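Local coordinates for SusD homolog (Bacteroides thetaiotaomicron, PDB 3EHM), which probably binds mucin O-glycans at the cell surface, as a SusD-like outer-membrane lipoprotein with a tetratricopeptide-repeat helical scaffold, for their use by a gut symbiont, at residues P22-Q33 with V185-Y193; V175-V185 with G195-L203. All coordinates share one frame; numbering follows the deposited sequence.

Contact 1 (P22-Q33 with V185-Y193); sequences PLKYGARFMNMQ and VMAQYDLIY
The Tyr189 ring lies flat against the backbone of helix 23-36: Gly26 CA stands 3.4 Å from the ring centroid and 12° off its normal, a CH-pi contact. A CB on residue 26 would run into Tyr189 CE2, so the absence of a side chain at Gly26 lets the ring come this close. Met30 CE meets the same ring at its edge, near the ring plane. About one helical turn on from Gly26, Phe29 receives Met186, a selenomethionine, which bends at chi3 (-61°) and lays CE over one face, 3.8 Å from the centroid, with SE oblique in a Met-aromatic contact.

Gln33 clasps the loop backbone through both ends of its amide. NE2 donates to Tyr189 O (2.8 Å, 163°) within the amide and carbonyl planes, and also to Phe29 O, while Leu191 N meets a lone pair of OE1 at 2.8 Å. A leucine here would probably leave Tyr189 O and Leu191 N without their mates and let the loop drift. NE2 also rides over the Phe29 face opposite Met186. Asp190 OD1 accepts from Ile192 N (an Asx turn) and Tyr193 N (an Asx motif), while OD2 takes Trp200 NE1; an interhelical loop is thus held on the first modelled helix of the SusD-like fold.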
loop_
_atom_site.group_PDB
_atom_site.type_symbol
_atom_site.label_atom_id
_atom_site.label_comp_id
_atom_site.label_asym_id
_atom_site.label_seq_id
_atom_site.Cartn_x
_atom_site.Cartn_y
_atom_site.Cartn_z
ATOM N N PRO A 22 -18.572 -6.395 -25.614
ATOM C CA PRO A 22 -17.886 -5.150 -25.204
ATOM C C PRO A 22 -16.469 -5.066 -25.765
ATOM O O PRO A 22 -15.519 -4.770 -25.039
ATOM C CB PRO A 22 -17.862 -5.146 -23.684
ATOM C CG PRO A 22 -17.866 -6.634 -23.387
ATOM C CD PRO A 22 -18.829 -7.231 -24.429
ATOM N N LEU A 23 -16.332 -5.323 -27.061
ATOM C CA LEU A 23 -15.030 -5.268 -27.711
ATOM C C LEU A 23 -14.370 -3.898 -27.610
ATOM O O LEU A 23 -13.153 -3.805 -27.469
ATOM C CB LEU A 23 -15.156 -5.655 -29.188
ATOM C CG LEU A 23 -15.172 -7.150 -29.511
ATOM C CD1 LEU A 23 -15.621 -7.361 -30.949
ATOM C CD2 LEU A 23 -13.782 -7.733 -29.293
ATOM N N LYS A 24 -15.168 -2.838 -27.677
ATOM C CA LYS A 24 -14.623 -1.487 -27.613
ATOM C C LYS A 24 -14.045 -1.089 -26.257
ATOM O O LYS A 24 -13.282 -0.127 -26.172
ATOM C CB LYS A 24 -15.687 -0.466 -28.028
ATOM C CG LYS A 24 -16.918 -0.435 -27.148
ATOM C CD LYS A 24 -17.959 0.504 -27.741
ATOM C CE LYS A 24 -19.260 0.460 -26.959
ATOM N NZ LYS A 24 -20.297 1.330 -27.585
ATOM N N TYR A 25 -14.401 -1.825 -25.206
ATOM C CA TYR A 25 -13.918 -1.524 -23.856
ATOM C C TYR A 25 -12.785 -2.435 -23.375
ATOM O O TYR A 25 -11.996 -2.050 -22.516
ATOM C CB TYR A 25 -15.067 -1.633 -22.852
ATOM C CG TYR A 25 -16.210 -0.678 -23.092
ATOM C CD1 TYR A 25 -17.468 -1.145 -23.477
ATOM C CD2 TYR A 25 -16.041 0.694 -22.925
ATOM C CE1 TYR A 25 -18.532 -0.263 -23.686
ATOM C CE2 TYR A 25 -17.090 1.579 -23.133
ATOM C CZ TYR A 25 -18.331 1.098 -23.511
ATOM O OH TYR A 25 -19.362 1.987 -23.711
ATOM N N GLY A 26 -12.730 -3.641 -23.929
ATOM C CA GLY A 26 -11.740 -4.634 -23.538
ATOM C C GLY A 26 -10.284 -4.258 -23.324
ATOM O O GLY A 26 -9.771 -4.374 -22.206
ATOM N N ALA A 27 -9.607 -3.839 -24.387
ATOM C CA ALA A 27 -8.198 -3.473 -24.301
ATOM C C ALA A 27 -7.968 -2.358 -23.287
ATOM O O ALA A 27 -7.022 -2.403 -22.502
ATOM C CB ALA A 27 -7.688 -3.047 -25.672
ATOM N N ARG A 28 -8.836 -1.354 -23.315
ATOM C CA ARG A 28 -8.736 -0.229 -22.397
ATOM C C ARG A 28 -8.883 -0.669 -20.946
ATOM O O ARG A 28 -8.130 -0.232 -20.076
ATOM C CB ARG A 28 -9.807 0.804 -22.737
ATOM C CG ARG A 28 -9.519 1.565 -24.015
ATOM C CD ARG A 28 -10.786 2.166 -24.590
ATOM N NE ARG A 28 -10.490 3.092 -25.676
ATOM C CZ ARG A 28 -11.068 3.048 -26.869
ATOM N NH1 ARG A 28 -11.976 2.116 -27.133
ATOM N NH2 ARG A 28 -10.747 3.943 -27.795
ATOM N N PHE A 29 -9.855 -1.540 -20.689
ATOM C CA PHE A 29 -10.094 -2.027 -19.335
ATOM C C PHE A 29 -8.933 -2.876 -18.817
ATOM O O PHE A 29 -8.569 -2.791 -17.643
ATOM C CB PHE A 29 -11.400 -2.829 -19.288
ATOM C CG PHE A 29 -11.774 -3.303 -17.912
ATOM C CD1 PHE A 29 -11.759 -2.426 -16.830
ATOM C CD2 PHE A 29 -12.147 -4.625 -17.698
ATOM C CE1 PHE A 29 -12.110 -2.860 -15.554
ATOM C CE2 PHE A 29 -12.500 -5.071 -16.427
ATOM C CZ PHE A 29 -12.480 -4.185 -15.352
HETATM N N MSE A 30 -8.342 -3.693 -19.682
HETATM C CA MSE A 30 -7.226 -4.518 -19.242
HETATM C C MSE A 30 -5.997 -3.657 -18.968
HETATM O O MSE A 30 -5.207 -3.960 -18.075
HETATM C CB MSE A 30 -6.917 -5.609 -20.272
HETATM C CG MSE A 30 -8.002 -6.674 -20.349
HETATM SE SE MSE A 30 -7.402 -8.332 -21.149
HETATM C CE MSE A 30 -7.184 -7.685 -22.959
ATOM N N ASN A 31 -5.847 -2.575 -19.727
ATOM C CA ASN A 31 -4.727 -1.660 -19.530
ATOM C C ASN A 31 -4.899 -1.042 -18.147
ATOM O O ASN A 31 -3.945 -0.955 -17.372
ATOM C CB ASN A 31 -4.736 -0.559 -20.601
ATOM C CG ASN A 31 -3.583 0.431 -20.445
ATOM O OD1 ASN A 31 -3.500 1.423 -21.172
ATOM N ND2 ASN A 31 -2.690 0.161 -19.503
HETATM N N MSE A 32 -6.126 -0.631 -17.837
HETATM C CA MSE A 32 -6.425 -0.031 -16.538
HETATM C C MSE A 32 -6.039 -0.945 -15.383
HETATM O O MSE A 32 -5.386 -0.519 -14.430
HETATM C CB MSE A 32 -7.921 0.295 -16.411
HETATM C CG MSE A 32 -8.379 1.527 -17.172
HETATM SE SE MSE A 32 -10.213 1.977 -16.687
HETATM C CE MSE A 32 -9.886 2.583 -14.875
ATOM N N GLN A 33 -6.458 -2.203 -15.470
ATOM C CA GLN A 33 -6.174 -3.172 -14.421
ATOM C C GLN A 33 -4.685 -3.378 -14.175
ATOM O O GLN A 33 -4.256 -3.551 -13.033
ATOM C CB GLN A 33 -6.836 -4.506 -14.761
ATOM C CG GLN A 33 -8.346 -4.404 -14.854
ATOM C CD GLN A 33 -8.981 -5.674 -15.368
ATOM O OE1 GLN A 33 -9.148 -6.642 -14.628
ATOM N NE2 GLN A 33 -9.329 -5.680 -16.649
ATOM N N VAL A 185 -20.378 -9.403 -16.489
ATOM C CA VAL A 185 -20.005 -8.228 -17.261
ATOM C C VAL A 185 -18.518 -8.252 -17.624
ATOM O O VAL A 185 -17.655 -8.327 -16.746
ATOM C CB VAL A 185 -20.313 -6.933 -16.474
ATOM C CG1 VAL A 185 -19.748 -5.721 -17.213
ATOM C CG2 VAL A 185 -21.816 -6.784 -16.290
HETATM N N MSE A 186 -18.232 -8.192 -18.922
HETATM C CA MSE A 186 -16.857 -8.200 -19.422
HETATM C C MSE A 186 -15.980 -9.321 -18.873
HETATM O O MSE A 186 -14.796 -9.107 -18.618
HETATM C CB MSE A 186 -16.172 -6.869 -19.117
HETATM C CG MSE A 186 -16.497 -5.738 -20.069
HETATM SE SE MSE A 186 -15.271 -4.295 -19.737
HETATM C CE MSE A 186 -15.744 -3.923 -17.894
ATOM N N ALA A 187 -16.542 -10.512 -18.708
ATOM C CA ALA A 187 -15.777 -11.636 -18.173
ATOM C C ALA A 187 -14.447 -11.867 -18.890
ATOM O O ALA A 187 -13.423 -12.093 -18.251
ATOM C CB ALA A 187 -16.616 -12.910 -18.229
ATOM N N GLN A 188 -14.471 -11.822 -20.217
ATOM C CA GLN A 188 -13.272 -12.053 -21.010
ATOM C C GLN A 188 -12.130 -11.081 -20.725
ATOM O O GLN A 188 -10.962 -11.434 -20.876
ATOM C CB GLN A 188 -13.610 -12.002 -22.507
ATOM C CG GLN A 188 -12.385 -12.143 -23.413
ATOM C CD GLN A 188 -12.735 -12.164 -24.892
ATOM O OE1 GLN A 188 -11.853 -12.266 -25.751
ATOM N NE2 GLN A 188 -14.024 -12.068 -25.198
ATOM N N TYR A 189 -12.463 -9.865 -20.310
ATOM C CA TYR A 189 -11.440 -8.858 -20.043
ATOM C C TYR A 189 -11.258 -8.536 -18.563
ATOM O O TYR A 189 -10.474 -7.653 -18.212
ATOM C CB TYR A 189 -11.778 -7.574 -20.796
ATOM C CG TYR A 189 -12.050 -7.796 -22.265
ATOM C CD1 TYR A 189 -13.353 -7.785 -22.762
ATOM C CD2 TYR A 189 -11.006 -8.022 -23.158
ATOM C CE1 TYR A 189 -13.606 -7.989 -24.112
ATOM C CE2 TYR A 189 -11.251 -8.230 -24.514
ATOM C CZ TYR A 189 -12.553 -8.211 -24.982
ATOM O OH TYR A 189 -12.801 -8.404 -26.322
ATOM N N ASP A 190 -11.984 -9.249 -17.705
ATOM C CA ASP A 190 -11.919 -9.033 -16.260
ATOM C C ASP A 190 -10.841 -9.908 -15.639
ATOM O O ASP A 190 -11.074 -11.082 -15.347
ATOM C CB ASP A 190 -13.268 -9.363 -15.622
ATOM C CG ASP A 190 -13.300 -9.069 -14.131
ATOM O OD1 ASP A 190 -12.229 -8.792 -13.549
ATOM O OD2 ASP A 190 -14.400 -9.126 -13.542
ATOM N N LEU A 191 -9.666 -9.330 -15.420
ATOM C CA LEU A 191 -8.550 -10.075 -14.850
ATOM C C LEU A 191 -8.671 -10.266 -13.342
ATOM O O LEU A 191 -7.881 -10.994 -12.745
ATOM C CB LEU A 191 -7.232 -9.358 -15.162
ATOM C CG LEU A 191 -7.012 -8.936 -16.618
ATOM C CD1 LEU A 191 -5.669 -8.222 -16.758
ATOM C CD2 LEU A 191 -7.052 -10.172 -17.514
ATOM N N ILE A 192 -9.654 -9.619 -12.722
ATOM C CA ILE A 192 -9.816 -9.725 -11.277
ATOM C C ILE A 192 -10.893 -10.709 -10.823
ATOM O O ILE A 192 -10.622 -11.607 -10.022
ATOM C CB ILE A 192 -10.162 -8.357 -10.643
ATOM C CG1 ILE A 192 -9.233 -7.264 -11.180
ATOM C CG2 ILE A 192 -10.065 -8.457 -9.114
ATOM C CD1 ILE A 192 -7.770 -7.480 -10.870
ATOM N N TYR A 193 -12.109 -10.543 -11.336
ATOM C CA TYR A 193 -13.226 -11.389 -10.922
ATOM C C TYR A 193 -13.959 -12.194 -11.996
ATOM O O TYR A 193 -15.055 -12.686 -11.751
ATOM C CB TYR A 193 -14.248 -10.533 -10.175
ATOM C CG TYR A 193 -13.749 -9.966 -8.861
ATOM C CD1 TYR A 193 -13.853 -8.600 -8.587
ATOM C CD2 TYR A 193 -13.233 -10.798 -7.870
ATOM C CE1 TYR A 193 -13.460 -8.078 -7.353
ATOM C CE2 TYR A 193 -12.837 -10.287 -6.628
ATOM C CZ TYR A 193 -12.957 -8.929 -6.379
ATOM O OH TYR A 193 -12.601 -8.422 -5.150
#

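Contact 2 (V175-V185 with G195-L203); sequences VELLNTISYSV and GNVQNWVKL
Val175, on helix 160-178, sets its CG1 against Val201 CG1 of helix 197-215 (4.0 Å), the two side chains crossing at about a right angle. The two are consecutive helices of the predominantly helical SusD-like fold, packed side by side and joined by an irregular connection. Leu178 contributes its CB, which sits between two valines one turn apart: Val201 CG2 is 3.6 Å away and Val197 CG1 nearly as near. Its CG is turned anti to the carbonyl carbon (chi1 -63°), and from there CD2 also approaches Val197 CG1.

A type I turn from Leu178 to Ile181, closed by Ile181 N to Leu178 O, then turns the chain alongside the start of helix 197-215. Ile181 CG2 meets Val197 CG2 and also covers one face of the Tyr183 ring. Val197 thus engages the first segment with both branches: with CG1 anti to its backbone N (chi1 177°), that methyl faces Leu178, while CG2 faces Ile181 and Val185.

Tyr183 O weakly accepts from a water that in turn accepts from Val197 N, so the water serves an amide in the helix's first turn. The same end is capped by Asn196, whose OD1 accepts from Asn199 N above the amide plane. Ser184 CA makes a CA-H...O contact with Gly195 O, 3.3 Å away; at the backbone angles of Gly195 (phi 80°) a CB would be jammed against the preceding carbonyl O. Val185 CG2 touches Val197 CG2 at 3.6 Å, and Val185 N donates to a lone pair of Gly195 O, 3.1 Å away.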
loop_
_atom_site.group_PDB
_atom_site.type_symbol
_atom_site.label_atom_id
_atom_site.label_comp_id
_atom_site.label_asym_id
_atom_site.label_seq_id
_atom_site.Cartn_x
_atom_site.Cartn_y
_atom_site.Cartn_z
ATOM N N VAL A 175 -21.894 1.102 -6.462
ATOM C CA VAL A 175 -22.540 -0.004 -5.765
ATOM C C VAL A 175 -24.048 -0.034 -6.033
ATOM O O VAL A 175 -24.615 -1.083 -6.335
ATOM C CB VAL A 175 -22.288 0.096 -4.246
ATOM C CG1 VAL A 175 -23.125 -0.934 -3.498
ATOM C CG2 VAL A 175 -20.801 -0.120 -3.961
ATOM N N GLU A 176 -24.691 1.121 -5.926
ATOM C CA GLU A 176 -26.123 1.201 -6.167
ATOM C C GLU A 176 -26.499 0.644 -7.538
ATOM O O GLU A 176 -27.478 -0.089 -7.679
ATOM C CB GLU A 176 -26.603 2.652 -6.068
ATOM C CG GLU A 176 -27.790 2.936 -6.980
ATOM C CD GLU A 176 -28.758 3.948 -6.407
ATOM O OE1 GLU A 176 -28.704 4.203 -5.183
ATOM O OE2 GLU A 176 -29.591 4.475 -7.182
ATOM N N LEU A 177 -25.719 0.994 -8.552
ATOM C CA LEU A 177 -26.009 0.531 -9.899
ATOM C C LEU A 177 -25.667 -0.935 -10.101
ATOM O O LEU A 177 -26.480 -1.697 -10.620
ATOM C CB LEU A 177 -25.262 1.386 -10.923
ATOM C CG LEU A 177 -25.559 1.064 -12.392
ATOM C CD1 LEU A 177 -25.531 2.342 -13.214
ATOM C CD2 LEU A 177 -24.559 0.057 -12.919
ATOM N N LEU A 178 -24.468 -1.332 -9.684
ATOM C CA LEU A 178 -24.021 -2.708 -9.851
ATOM C C LEU A 178 -24.851 -3.710 -9.057
ATOM O O LEU A 178 -24.917 -4.890 -9.408
ATOM C CB LEU A 178 -22.538 -2.819 -9.479
ATOM C CG LEU A 178 -21.619 -1.991 -10.390
ATOM C CD1 LEU A 178 -20.186 -2.073 -9.913
ATOM C CD2 LEU A 178 -21.733 -2.500 -11.821
ATOM N N ASN A 179 -25.494 -3.244 -7.992
ATOM C CA ASN A 179 -26.327 -4.122 -7.178
ATOM C C ASN A 179 -27.593 -4.547 -7.922
ATOM O O ASN A 179 -28.315 -5.435 -7.472
ATOM C CB ASN A 179 -26.695 -3.432 -5.862
ATOM C CG ASN A 179 -25.750 -3.798 -4.729
ATOM O OD1 ASN A 179 -25.709 -3.129 -3.698
ATOM N ND2 ASN A 179 -24.997 -4.874 -4.912
ATOM N N THR A 180 -27.857 -3.923 -9.066
ATOM C CA THR A 180 -29.038 -4.268 -9.853
ATOM C C THR A 180 -28.665 -5.158 -11.033
ATOM O O THR A 180 -29.534 -5.606 -11.785
ATOM C CB THR A 180 -29.749 -3.011 -10.398
ATOM O OG1 THR A 180 -28.900 -2.347 -11.342
ATOM C CG2 THR A 180 -30.083 -2.056 -9.259
ATOM N N ILE A 181 -27.368 -5.405 -11.191
ATOM C CA ILE A 181 -26.870 -6.243 -12.277
ATOM C C ILE A 181 -26.644 -7.645 -11.726
ATOM O O ILE A 181 -25.865 -7.834 -10.789
ATOM C CB ILE A 181 -25.531 -5.698 -12.830
ATOM C CG1 ILE A 181 -25.684 -4.221 -13.212
ATOM C CG2 ILE A 181 -25.084 -6.527 -14.029
ATOM C CD1 ILE A 181 -26.655 -3.962 -14.346
ATOM N N SER A 182 -27.325 -8.627 -12.307
ATOM C CA SER A 182 -27.203 -10.009 -11.855
ATOM C C SER A 182 -26.459 -10.919 -12.830
ATOM O O SER A 182 -26.180 -12.076 -12.513
ATOM C CB SER A 182 -28.593 -10.585 -11.579
ATOM O OG SER A 182 -29.465 -10.325 -12.665
ATOM N N TYR A 183 -26.139 -10.405 -14.011
ATOM C CA TYR A 183 -25.427 -11.198 -15.010
ATOM C C TYR A 183 -23.951 -10.805 -15.079
ATOM O O TYR A 183 -23.549 -9.790 -14.516
ATOM C CB TYR A 183 -26.075 -11.013 -16.383
ATOM C CG TYR A 183 -26.352 -9.571 -16.732
ATOM C CD1 TYR A 183 -27.542 -8.956 -16.345
ATOM C CD2 TYR A 183 -25.413 -8.810 -17.427
ATOM C CE1 TYR A 183 -27.794 -7.617 -16.642
ATOM C CE2 TYR A 183 -25.653 -7.469 -17.729
ATOM C CZ TYR A 183 -26.846 -6.880 -17.331
ATOM O OH TYR A 183 -27.079 -5.555 -17.612
ATOM N N SER A 184 -23.148 -11.610 -15.770
ATOM C CA SER A 184 -21.719 -11.340 -15.898
ATOM C C SER A 184 -21.444 -10.138 -16.800
ATOM O O SER A 184 -22.177 -9.884 -17.756
ATOM C CB SER A 184 -21.000 -12.574 -16.447
ATOM O OG SER A 184 -21.169 -13.683 -15.578
ATOM N N VAL A 185 -20.378 -9.403 -16.489
ATOM C CA VAL A 185 -20.005 -8.228 -17.261
ATOM C C VAL A 185 -18.518 -8.252 -17.624
ATOM O O VAL A 185 -17.655 -8.327 -16.746
ATOM C CB VAL A 185 -20.313 -6.933 -16.474
ATOM C CG1 VAL A 185 -19.748 -5.721 -17.213
ATOM C CG2 VAL A 185 -21.816 -6.784 -16.290
ATOM N N GLY A 195 -15.724 -11.375 -14.471
ATOM C CA GLY A 195 -17.063 -10.882 -14.750
ATOM C C GLY A 195 -18.110 -10.962 -13.654
ATOM O O GLY A 195 -19.260 -10.586 -13.881
ATOM N N ASN A 196 -17.734 -11.450 -12.475
ATOM C CA ASN A 196 -18.671 -11.560 -11.358
ATOM C C ASN A 196 -18.894 -10.180 -10.731
ATOM O O ASN A 196 -18.084 -9.717 -9.924
ATOM C CB ASN A 196 -18.117 -12.518 -10.298
ATOM C CG ASN A 196 -19.128 -12.830 -9.204
ATOM O OD1 ASN A 196 -19.880 -11.959 -8.768
ATOM N ND2 ASN A 196 -19.138 -14.077 -8.749
ATOM N N VAL A 197 -19.994 -9.531 -11.106
ATOM C CA VAL A 197 -20.326 -8.198 -10.599
ATOM C C VAL A 197 -20.484 -8.142 -9.075
ATOM O O VAL A 197 -20.137 -7.140 -8.452
ATOM C CB VAL A 197 -21.620 -7.664 -11.261
ATOM C CG1 VAL A 197 -22.000 -6.309 -10.671
ATOM C CG2 VAL A 197 -21.417 -7.544 -12.763
ATOM N N GLN A 198 -21.015 -9.209 -8.479
ATOM C CA GLN A 198 -21.197 -9.257 -7.029
ATOM C C GLN A 198 -19.862 -9.076 -6.309
ATOM O O GLN A 198 -19.802 -8.441 -5.263
ATOM C CB GLN A 198 -21.842 -10.584 -6.615
ATOM C CG GLN A 198 -23.332 -10.666 -6.927
ATOM C CD GLN A 198 -23.680 -10.056 -8.274
ATOM O OE1 GLN A 198 -23.977 -8.859 -8.371
ATOM N NE2 GLN A 198 -23.625 -10.871 -9.324
ATOM N N ASN A 199 -18.792 -9.639 -6.864
ATOM C CA ASN A 199 -17.486 -9.480 -6.245
ATOM C C ASN A 199 -16.999 -8.045 -6.435
ATOM O O ASN A 199 -16.382 -7.476 -5.540
ATOM C CB ASN A 199 -16.490 -10.479 -6.831
ATOM C CG ASN A 199 -16.530 -11.817 -6.115
ATOM O OD1 ASN A 199 -16.069 -12.830 -6.635
ATOM N ND2 ASN A 199 -17.080 -11.821 -4.906
ATOM N N TRP A 200 -17.284 -7.453 -7.591
ATOM C CA TRP A 200 -16.873 -6.073 -7.819
ATOM C C TRP A 200 -17.541 -5.167 -6.791
ATOM O O TRP A 200 -16.947 -4.191 -6.330
ATOM C CB TRP A 200 -17.231 -5.620 -9.235
ATOM C CG TRP A 200 -16.188 -6.000 -10.237
ATOM C CD1 TRP A 200 -16.246 -7.020 -11.141
ATOM C CD2 TRP A 200 -14.898 -5.394 -10.396
ATOM N NE1 TRP A 200 -15.071 -7.090 -11.852
ATOM C CE2 TRP A 200 -14.226 -6.104 -11.415
ATOM C CE3 TRP A 200 -14.245 -4.322 -9.773
ATOM C CZ2 TRP A 200 -12.928 -5.776 -11.827
ATOM C CZ3 TRP A 200 -12.954 -3.996 -10.183
ATOM C CH2 TRP A 200 -12.311 -4.723 -11.201
ATOM N N VAL A 201 -18.778 -5.499 -6.429
ATOM C CA VAL A 201 -19.505 -4.719 -5.437
ATOM C C VAL A 201 -18.813 -4.859 -4.085
ATOM O O VAL A 201 -18.635 -3.879 -3.364
ATOM C CB VAL A 201 -20.973 -5.191 -5.317
ATOM C CG1 VAL A 201 -21.621 -4.577 -4.086
ATOM C CG2 VAL A 201 -21.749 -4.790 -6.574
ATOM N N LYS A 202 -18.416 -6.079 -3.743
ATOM C CA LYS A 202 -17.734 -6.312 -2.478
ATOM C C LYS A 202 -16.434 -5.522 -2.436
ATOM O O LYS A 202 -16.078 -4.962 -1.403
ATOM C CB LYS A 202 -17.449 -7.801 -2.292
ATOM C CG LYS A 202 -18.709 -8.638 -2.111
ATOM C CD LYS A 202 -18.367 -10.089 -1.843
ATOM C CE LYS A 202 -19.618 -10.889 -1.532
ATOM N NZ LYS A 202 -19.272 -12.271 -1.112
ATOM N N LEU A 203 -15.725 -5.473 -3.559
ATOM C CA LEU A 203 -14.476 -4.727 -3.608
ATOM C C LEU A 203 -14.764 -3.249 -3.388
ATOM O O LEU A 203 -14.045 -2.574 -2.655
ATOM C CB LEU A 203 -13.771 -4.932 -4.952
ATOM C CG LEU A 203 -12.573 -4.014 -5.224
ATOM C CD1 LEU A 203 -11.534 -4.156 -4.109
ATOM C CD2 LEU A 203 -11.964 -4.362 -6.572
HETATM O O HOH W 1 -22.369 -10.967 -12.033
#

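From the N terminus, the chain runs along helix 23-36, the first partner of contact 1, and only some 150 residues later, after helices 85-110, 116-140 and 160-178, does 185-193 return to close that long loop. Contact 2 closes a far shorter one, with nine residues between its segments. The two cross: 175-185 precedes 185-193, which in turn precedes 195-203, and Val185 ends one segment and begins the other. Their centres lie about 14 Å apart. Asp190 joins them, OD2 probably accepting hydrogen bonds from Trp200 NE1 and Gly195 N, while Tyr193 packs on Asn199 and Leu203. Together they tie the first modelled helix, 23-36, to the connection between helices 160-178 and 197-215.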